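1H-3-hydroxy-4-oxoquinoline 2,4-dioxygenase (Pseudomonas putida, PDB 3IBT) catalyses the cofactor-independent dioxygenolytic ring cleavage of 3-hydroxy-1H-quinolin-4-one to N-formylanthranilate and carbon monoxide in oxoquinoline degradation. Local coordinates at residues Arg35-Leu40 against Phe245-Pro251; Pro114-Ile118 against Ile258-Gln263; Met199-Lys205 against His231-His235. All coordinates share one frame; numbering follows the deposited sequence.

Contact 1 of 3, residues Arg35-Leu40 against Phe245-Pro251; sequences RLFKNL and FPSLENP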
# COMPACT_ATOMS: atom_id res chain seq x y z
N ARG A 35 -9.82 0.85 -6.83
CA ARG A 35 -9.69 1.76 -7.98
C ARG A 35 -8.25 2.36 -8.09
O ARG A 35 -7.85 2.91 -9.10
CB ARG A 35 -10.77 2.85 -7.91
CG ARG A 35 -12.19 2.28 -7.90
CD ARG A 35 -13.30 3.31 -7.55
NE ARG A 35 -13.19 3.83 -6.18
CZ ARG A 35 -13.75 4.96 -5.72
NH1 ARG A 35 -14.45 5.72 -6.54
NH2 ARG A 35 -13.58 5.33 -4.45
N LEU A 36 -7.46 2.26 -7.05
CA LEU A 36 -6.07 2.64 -7.21
C LEU A 36 -5.45 1.73 -8.28
O LEU A 36 -4.52 2.12 -8.98
CB LEU A 36 -5.30 2.55 -5.90
CG LEU A 36 -3.82 3.02 -5.92
CD1 LEU A 36 -3.68 4.49 -6.34
CD2 LEU A 36 -3.12 2.81 -4.59
N PHE A 37 -5.98 0.52 -8.42
CA PHE A 37 -5.34 -0.45 -9.25
C PHE A 37 -5.98 -0.55 -10.61
O PHE A 37 -5.73 -1.50 -11.33
CB PHE A 37 -5.29 -1.83 -8.56
CG PHE A 37 -4.51 -1.83 -7.27
CD1 PHE A 37 -5.17 -1.92 -6.04
CD2 PHE A 37 -3.12 -1.72 -7.27
CE1 PHE A 37 -4.48 -1.92 -4.82
CE2 PHE A 37 -2.40 -1.69 -6.06
CZ PHE A 37 -3.09 -1.80 -4.83
N LYS A 38 -6.77 0.44 -10.97
CA LYS A 38 -7.68 0.26 -12.08
C LYS A 38 -6.91 0.03 -13.36
O LYS A 38 -7.39 -0.74 -14.22
CB LYS A 38 -8.66 1.43 -12.22
CG LYS A 38 -8.05 2.75 -12.66
CD LYS A 38 -9.16 3.77 -12.89
CE LYS A 38 -8.68 4.88 -13.82
NZ LYS A 38 -9.14 6.28 -13.47
N ASN A 39 -5.74 0.69 -13.46
CA ASN A 39 -4.90 0.59 -14.67
C ASN A 39 -4.01 -0.63 -14.62
O ASN A 39 -3.85 -1.30 -15.61
CB ASN A 39 -4.05 1.83 -14.93
CG ASN A 39 -4.89 3.06 -15.24
OD1 ASN A 39 -6.03 2.96 -15.73
ND2 ASN A 39 -4.31 4.24 -14.96
N LEU A 40 -3.50 -0.94 -13.44
CA LEU A 40 -2.52 -2.01 -13.28
C LEU A 40 -3.12 -3.44 -13.29
O LEU A 40 -2.54 -4.38 -13.83
CB LEU A 40 -1.70 -1.74 -12.02
CG LEU A 40 -0.95 -2.87 -11.38
CD1 LEU A 40 0.08 -3.39 -12.36
CD2 LEU A 40 -0.36 -2.32 -10.17
N PHE A 245 1.74 7.74 -6.96
CA PHE A 245 0.99 6.50 -7.29
C PHE A 245 1.46 5.96 -8.62
O PHE A 245 0.82 6.14 -9.67
CB PHE A 245 -0.47 6.78 -7.36
CG PHE A 245 -0.89 7.85 -6.44
CD1 PHE A 245 -0.86 9.18 -6.85
CD2 PHE A 245 -1.28 7.54 -5.13
CE1 PHE A 245 -1.25 10.22 -5.98
CE2 PHE A 245 -1.67 8.55 -4.24
CZ PHE A 245 -1.66 9.91 -4.67
N PRO A 246 2.62 5.30 -8.59
CA PRO A 246 3.11 4.73 -9.84
C PRO A 246 2.12 3.73 -10.50
O PRO A 246 2.17 3.49 -11.71
CB PRO A 246 4.42 4.05 -9.42
CG PRO A 246 4.43 3.99 -7.95
CD PRO A 246 3.53 5.06 -7.45
N SER A 247 1.23 3.15 -9.72
CA SER A 247 0.26 2.23 -10.29
C SER A 247 -0.76 2.96 -11.16
O SER A 247 -1.38 2.34 -11.99
CB SER A 247 -0.45 1.52 -9.17
OG SER A 247 -0.97 2.51 -8.28
N LEU A 248 -0.91 4.26 -10.96
CA LEU A 248 -1.84 5.06 -11.73
C LEU A 248 -1.09 5.77 -12.80
O LEU A 248 -1.46 5.71 -13.95
CB LEU A 248 -2.51 6.09 -10.84
CG LEU A 248 -3.64 5.65 -9.93
CD1 LEU A 248 -4.10 6.85 -9.09
CD2 LEU A 248 -4.80 5.07 -10.74
N GLU A 249 -0.02 6.47 -12.40
CA GLU A 249 0.81 7.22 -13.35
C GLU A 249 1.56 6.34 -14.40
O GLU A 249 1.71 6.73 -15.58
CB GLU A 249 1.80 8.11 -12.59
CG GLU A 249 2.43 9.14 -13.50
CD GLU A 249 3.51 9.98 -12.79
OE1 GLU A 249 4.02 9.52 -11.71
OE2 GLU A 249 3.83 11.11 -13.30
N ASN A 250 2.05 5.18 -13.99
CA ASN A 250 2.83 4.40 -14.89
C ASN A 250 2.51 2.93 -14.84
O ASN A 250 3.38 2.11 -14.52
CB ASN A 250 4.31 4.63 -14.66
CG ASN A 250 4.81 5.94 -15.29
OD1 ASN A 250 4.59 6.23 -16.47
ND2 ASN A 250 5.50 6.74 -14.48
N PRO A 251 1.26 2.57 -15.20
CA PRO A 251 0.89 1.17 -15.02
C PRO A 251 1.77 0.23 -15.86
O PRO A 251 2.11 -0.81 -15.34
CB PRO A 251 -0.58 1.11 -15.47
CG PRO A 251 -0.78 2.33 -16.30
CD PRO A 251 0.19 3.37 -15.80
O HOH W 1 -3.55 1.22 -11.63
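With chi1 at -176°, Leu36 sends its CG out opposite its own N, while Leu248, at -78°, swings its CG opposite its carbonyl carbon, and the two isobutyl groups cross at about a right angle, Leu36 CD1 lying 3.6 Å from Leu248 CD1. The same Leu36 CD1 reaches the Phe245 ring obliquely, 4.1 Å from its CD2. The other branch of Leu248, CD2, sits against the carbonyl of Leu36. His165 of helix 160-169 touches both leucines and stacks edge-to-face on Phe245. Further along, Asn39 CB rests on the Pro251 ring, 3.6 Å from CG. Asn39 ND2 bonds chiefly to Asp161 OD2 and gives Leu248 O only a weak bond of 3.4 Å. Water 1 sits between the loop and helix 246-249: it donates to Leu36 O at 3.0 Å, accepts from Leu40 N at 2.8 Å and makes a doubtfully short contact with Ser247 O. Phe245, the N-cap residue of helix 246-249, directly follows His244, the probable proton donor/acceptor of the active site, and Leu36 approaches Gln32 and Thr94, probable substrate binders. The chemistry is thus mostly apolar, with a single water that appears to bridge the two main chains.

Contact 2 of 3, residues Pro114-Ile118 against Ile258-Gln263; sequences PKTII and IREFLQ. Unlike the reference sequence in segment 114-118: Ile118 (reference Val).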
# COMPACT_ATOMS: atom_id res chain seq x y z
N PRO A 114 7.94 -16.08 0.37
CA PRO A 114 9.36 -15.71 0.29
C PRO A 114 9.66 -14.37 -0.41
O PRO A 114 10.83 -14.01 -0.53
CB PRO A 114 9.98 -16.88 -0.50
CG PRO A 114 8.85 -17.47 -1.31
CD PRO A 114 7.56 -17.09 -0.65
N LYS A 115 8.62 -13.68 -0.88
CA LYS A 115 8.72 -12.44 -1.66
C LYS A 115 7.52 -11.55 -1.51
O LYS A 115 6.38 -12.01 -1.39
CB LYS A 115 8.81 -12.74 -3.13
CG LYS A 115 10.09 -13.33 -3.55
CD LYS A 115 10.28 -13.13 -5.05
CE LYS A 115 10.98 -14.31 -5.69
NZ LYS A 115 11.42 -13.94 -7.08
N THR A 116 7.76 -10.25 -1.59
CA THR A 116 6.67 -9.30 -1.43
C THR A 116 7.03 -7.97 -2.13
O THR A 116 8.21 -7.71 -2.39
CB THR A 116 6.37 -9.14 0.06
OG1 THR A 116 5.15 -8.42 0.25
CG2 THR A 116 7.52 -8.44 0.77
N ILE A 117 6.05 -7.15 -2.47
CA ILE A 117 6.37 -5.89 -3.13
C ILE A 117 5.65 -4.81 -2.43
O ILE A 117 4.52 -4.95 -2.00
CB ILE A 117 5.88 -5.87 -4.57
CG1 ILE A 117 6.59 -6.96 -5.38
CG2 ILE A 117 6.01 -4.45 -5.17
CD1 ILE A 117 6.25 -6.99 -6.76
N ILE A 118 6.31 -3.69 -2.36
CA ILE A 118 5.77 -2.50 -1.76
C ILE A 118 5.98 -1.36 -2.75
O ILE A 118 6.94 -1.36 -3.51
CB ILE A 118 6.48 -2.20 -0.47
CG1 ILE A 118 8.00 -2.39 -0.66
CG2 ILE A 118 5.97 -3.14 0.63
CD1 ILE A 118 8.76 -2.34 0.59
N ILE A 258 6.44 -5.96 -11.46
CA ILE A 258 5.73 -6.98 -10.69
C ILE A 258 5.94 -8.30 -11.39
O ILE A 258 6.40 -9.27 -10.80
CB ILE A 258 4.23 -6.66 -10.53
CG1 ILE A 258 4.04 -5.45 -9.63
CG2 ILE A 258 3.49 -7.86 -9.95
CD1 ILE A 258 2.65 -4.92 -9.62
N ARG A 259 5.68 -8.31 -12.69
CA ARG A 259 5.91 -9.50 -13.48
C ARG A 259 7.29 -10.04 -13.28
O ARG A 259 7.44 -11.23 -13.10
CB ARG A 259 5.73 -9.21 -14.95
CG ARG A 259 4.60 -9.98 -15.58
CD ARG A 259 4.70 -9.83 -17.10
NE ARG A 259 4.38 -8.47 -17.60
CZ ARG A 259 3.15 -7.95 -17.72
NH1 ARG A 259 2.07 -8.65 -17.35
NH2 ARG A 259 3.00 -6.72 -18.22
N GLU A 260 8.31 -9.19 -13.34
CA GLU A 260 9.67 -9.70 -13.33
C GLU A 260 10.15 -10.06 -11.95
O GLU A 260 10.90 -11.02 -11.78
CB GLU A 260 10.65 -8.73 -13.96
CG GLU A 260 10.66 -8.80 -15.47
CD GLU A 260 11.27 -7.55 -16.11
OE1 GLU A 260 12.09 -6.89 -15.38
OE2 GLU A 260 10.95 -7.21 -17.29
N PHE A 261 9.74 -9.32 -10.94
CA PHE A 261 10.15 -9.69 -9.63
C PHE A 261 9.46 -10.97 -9.18
O PHE A 261 10.04 -11.82 -8.49
CB PHE A 261 9.84 -8.62 -8.65
CG PHE A 261 10.39 -8.90 -7.32
CD1 PHE A 261 9.56 -9.13 -6.25
CD2 PHE A 261 11.78 -8.94 -7.13
CE1 PHE A 261 10.10 -9.39 -4.98
CE2 PHE A 261 12.34 -9.19 -5.87
CZ PHE A 261 11.50 -9.42 -4.80
N LEU A 262 8.20 -11.13 -9.56
CA LEU A 262 7.46 -12.21 -8.97
C LEU A 262 7.71 -13.51 -9.67
O LEU A 262 6.99 -14.46 -9.39
CB LEU A 262 5.98 -11.91 -8.93
CG LEU A 262 5.42 -11.39 -7.61
CD1 LEU A 262 6.06 -10.10 -7.22
CD2 LEU A 262 3.94 -11.17 -7.79
N GLN A 263 8.70 -13.58 -10.56
CA GLN A 263 9.09 -14.88 -11.13
C GLN A 263 10.54 -14.88 -11.63
O GLN A 263 11.37 -14.09 -11.16
CB GLN A 263 8.15 -15.29 -12.25
CG GLN A 263 8.32 -14.46 -13.49
CD GLN A 263 7.08 -14.43 -14.34
OE1 GLN A 263 5.98 -14.08 -13.86
NE2 GLN A 263 7.22 -14.81 -15.62
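Strand 115-118 and the end of helix 251-261 run in opposite senses, with Ile117 CA 7.7 Å from Ile258 CA and Lys115 CA nearest Leu262 CA at the other end. This is the C-terminal helix of an alpha/beta-hydrolase fold laid on the central sheet, where the strand hydrogen-bonds on one flank to strand 89-94 and on the other to strand 207-212. Lys115 and Ile117 both point at the helix, and Phe261 lies between them. The lysine chain, bent at chi3 (-145°), travels across one face of the Phe261 ring: CD makes a CH-pi contact 4.2 Å from the centroid, and NZ stands almost on the ring normal in a cation-pi contact of 4.9 Å to the centroid. NZ also donates to Phe261 O at 2.9 Å, approaching nearly along the C=O axis. That carbonyl belongs to the last helical residue, so the ammonium charge is likely to be favourable beside the helix's C-terminal end. Replacing Lys115 by an alanine would probably leave Phe261 O without this donor and strip the ring face of its aliphatic and cationic cover. Ile117 and Phe261 lie alongside one another, pointing opposite ways, CG1 of the isoleucine lying 3.8 Å from CD1 of the ring. Beyond it, Ile258 and Leu262 both touch Leu24 of strand 23-27. Thr116 points the other way, to the opposite side of the sheet, where its OG1 bonds to Asn101 of helix 97-107. Its backbone still takes part, since Thr116 O approaches Phe261 CE1 obliquely at 3.6 Å. At the inner end of the contact, Ile117 CD1 packs on Ile258 CG1 at 3.9 Å.

Contact 3 of 3, residues Met199-Lys205 against His231-His235; sequences MDSLPQK and HSWFH. Unlike the reference sequence in segment 199-205: Asp200 (reference Glu).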
# COMPACT_ATOMS: atom_id res chain seq x y z
N MSE A 199 11.71 -3.57 8.56
CA MSE A 199 12.12 -4.65 7.68
C MSE A 199 13.37 -5.33 8.20
O MSE A 199 13.46 -6.57 8.26
CB MSE A 199 12.32 -4.15 6.24
CG MSE A 199 11.01 -3.78 5.51
SE MSE A 199 11.10 -3.10 3.61
CE MSE A 199 11.95 -1.31 3.88
N ASP A 200 14.32 -4.51 8.62
CA ASP A 200 15.56 -5.00 9.15
C ASP A 200 15.35 -5.88 10.42
O ASP A 200 16.23 -6.63 10.83
CB ASP A 200 16.47 -3.79 9.40
CG ASP A 200 17.98 -4.09 9.19
OD1 ASP A 200 18.34 -5.30 9.01
OD2 ASP A 200 18.80 -3.12 9.21
N SER A 201 14.16 -5.83 11.02
CA SER A 201 13.94 -6.54 12.26
C SER A 201 13.08 -7.77 12.10
O SER A 201 12.70 -8.39 13.09
CB SER A 201 13.31 -5.61 13.30
OG SER A 201 11.93 -5.49 13.04
N LEU A 202 12.74 -8.11 10.87
CA LEU A 202 12.13 -9.42 10.64
C LEU A 202 13.23 -10.47 10.90
O LEU A 202 14.40 -10.25 10.56
CB LEU A 202 11.57 -9.56 9.23
CG LEU A 202 10.66 -8.47 8.67
CD1 LEU A 202 10.64 -8.58 7.20
CD2 LEU A 202 9.28 -8.63 9.15
N PRO A 203 12.86 -11.57 11.57
CA PRO A 203 13.82 -12.69 11.85
C PRO A 203 14.33 -13.41 10.59
O PRO A 203 15.48 -13.88 10.56
CB PRO A 203 13.00 -13.65 12.72
CG PRO A 203 11.56 -13.29 12.47
CD PRO A 203 11.53 -11.81 12.16
N GLN A 204 13.46 -13.52 9.58
CA GLN A 204 13.78 -14.16 8.32
C GLN A 204 13.20 -13.26 7.23
O GLN A 204 11.99 -13.00 7.18
CB GLN A 204 13.12 -15.52 8.26
CG GLN A 204 13.61 -16.50 9.30
CD GLN A 204 13.05 -17.90 9.05
OE1 GLN A 204 12.24 -18.11 8.12
NE2 GLN A 204 13.47 -18.88 9.87
N LYS A 205 14.07 -12.80 6.35
CA LYS A 205 13.70 -11.76 5.43
C LYS A 205 13.35 -12.30 4.04
O LYS A 205 14.15 -13.03 3.44
CB LYS A 205 14.82 -10.71 5.36
CG LYS A 205 14.90 -9.81 6.59
CD LYS A 205 16.34 -9.45 6.90
CE LYS A 205 16.71 -9.51 8.37
NZ LYS A 205 15.99 -8.47 9.10
N HIS A 231 22.24 -4.99 1.92
CA HIS A 231 21.22 -5.89 2.37
C HIS A 231 20.58 -6.58 1.17
O HIS A 231 19.62 -6.02 0.61
CB HIS A 231 20.18 -5.05 3.06
CG HIS A 231 20.67 -4.39 4.31
ND1 HIS A 231 20.67 -5.03 5.54
CD2 HIS A 231 21.17 -3.16 4.52
CE1 HIS A 231 21.13 -4.21 6.46
NE2 HIS A 231 21.44 -3.07 5.87
N SER A 232 21.06 -7.77 0.76
CA SER A 232 20.61 -8.33 -0.54
C SER A 232 19.17 -8.92 -0.64
O SER A 232 18.74 -9.44 -1.68
CB SER A 232 21.66 -9.26 -1.18
OG SER A 232 22.04 -10.31 -0.31
N TRP A 233 18.40 -8.77 0.43
CA TRP A 233 16.99 -9.07 0.41
C TRP A 233 16.21 -7.84 -0.07
O TRP A 233 14.96 -7.90 -0.14
CB TRP A 233 16.52 -9.51 1.81
CG TRP A 233 16.89 -8.55 2.89
CD1 TRP A 233 18.03 -8.59 3.65
CD2 TRP A 233 16.16 -7.40 3.32
NE1 TRP A 233 18.05 -7.53 4.54
CE2 TRP A 233 16.92 -6.78 4.35
CE3 TRP A 233 14.95 -6.82 2.95
CZ2 TRP A 233 16.51 -5.63 5.01
CZ3 TRP A 233 14.53 -5.66 3.61
CH2 TRP A 233 15.32 -5.08 4.64
N PHE A 234 16.93 -6.74 -0.38
CA PHE A 234 16.30 -5.47 -0.79
C PHE A 234 16.61 -5.11 -2.26
O PHE A 234 17.73 -5.30 -2.76
CB PHE A 234 16.61 -4.34 0.21
CG PHE A 234 15.76 -3.09 0.04
CD1 PHE A 234 14.45 -3.06 0.48
CD2 PHE A 234 16.28 -1.94 -0.50
CE1 PHE A 234 13.65 -1.91 0.31
CE2 PHE A 234 15.49 -0.79 -0.64
CZ PHE A 234 14.18 -0.78 -0.25
N HIS A 235 15.58 -4.63 -2.94
CA HIS A 235 15.55 -4.47 -4.38
C HIS A 235 14.69 -3.24 -4.72
O HIS A 235 13.48 -3.35 -5.02
CB HIS A 235 14.91 -5.70 -5.03
CG HIS A 235 15.58 -6.99 -4.68
ND1 HIS A 235 16.83 -7.34 -5.16
CD2 HIS A 235 15.19 -8.02 -3.90
CE1 HIS A 235 17.17 -8.52 -4.69
NE2 HIS A 235 16.19 -8.95 -3.92
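Lys205, whose chain lies over Trp233, ends in an NZ gripped by several backbone carbonyls of its own segment. Leu202 O accepts at 2.8 Å, with NZ in the carbonyl plane and on a lone pair; Asp200 O lies doubtfully close, with NZ well above its carbonyl plane, and Met199 O adds a weak bond. The Asp200 carboxylate is a long ion-pair partner, OD1 standing 3.9 Å from NZ. Bends at chi2, chi3 and chi4 fold the lysine back toward the helix end, laying CD over the five-membered ring of Trp233, 3.7 Å from its centroid in a CH-pi contact. On the opposite face of the indole lie Phe234 CB and His231 O. The benzo end of Trp233 meets the helix instead, its CH2 3.5 Å from CB of selenomethionine Met199. Farther along that side chain, SE makes an oblique Met-aromatic contact with Phe234, 5.5 Å from the ring centroid. Asp200 OD2 approaches His231 CE1 at 3.8 Å without a hydrogen bond, the carboxylate plane at 89° to the ring. The arrangement joins two approaches to neighbouring parallel strands of the alpha/beta-hydrolase sheet: the loop into strand 207-212 and the type I turn 231-234 opening edge strand 234-238.

Contacts 1 and 2 have centres about 17 Å apart and meet through helix 251-261, where Leu40 CD2 packs on Ile258 CD1 at 4.0 Å. Contact 3, centred about 14 Å from contact 2, touches it twice: Phe261 CE2 lies 3.7 Å from His235 CD2, and Ile118 CD1 packs on Met199 SE. Contacts 1 and 3, centres about 26 Å apart, do not touch. Contact 1 lies beside the probable active site, with the Leu36 side chain about 4 Å from those of Gln32 and Thr94. The side chain of Asp120, which probably raises the active-site histidine's basicity, is about 10 Å from that of Ile117 in contact 2 and about 11 Å from that of Phe234 in contact 3.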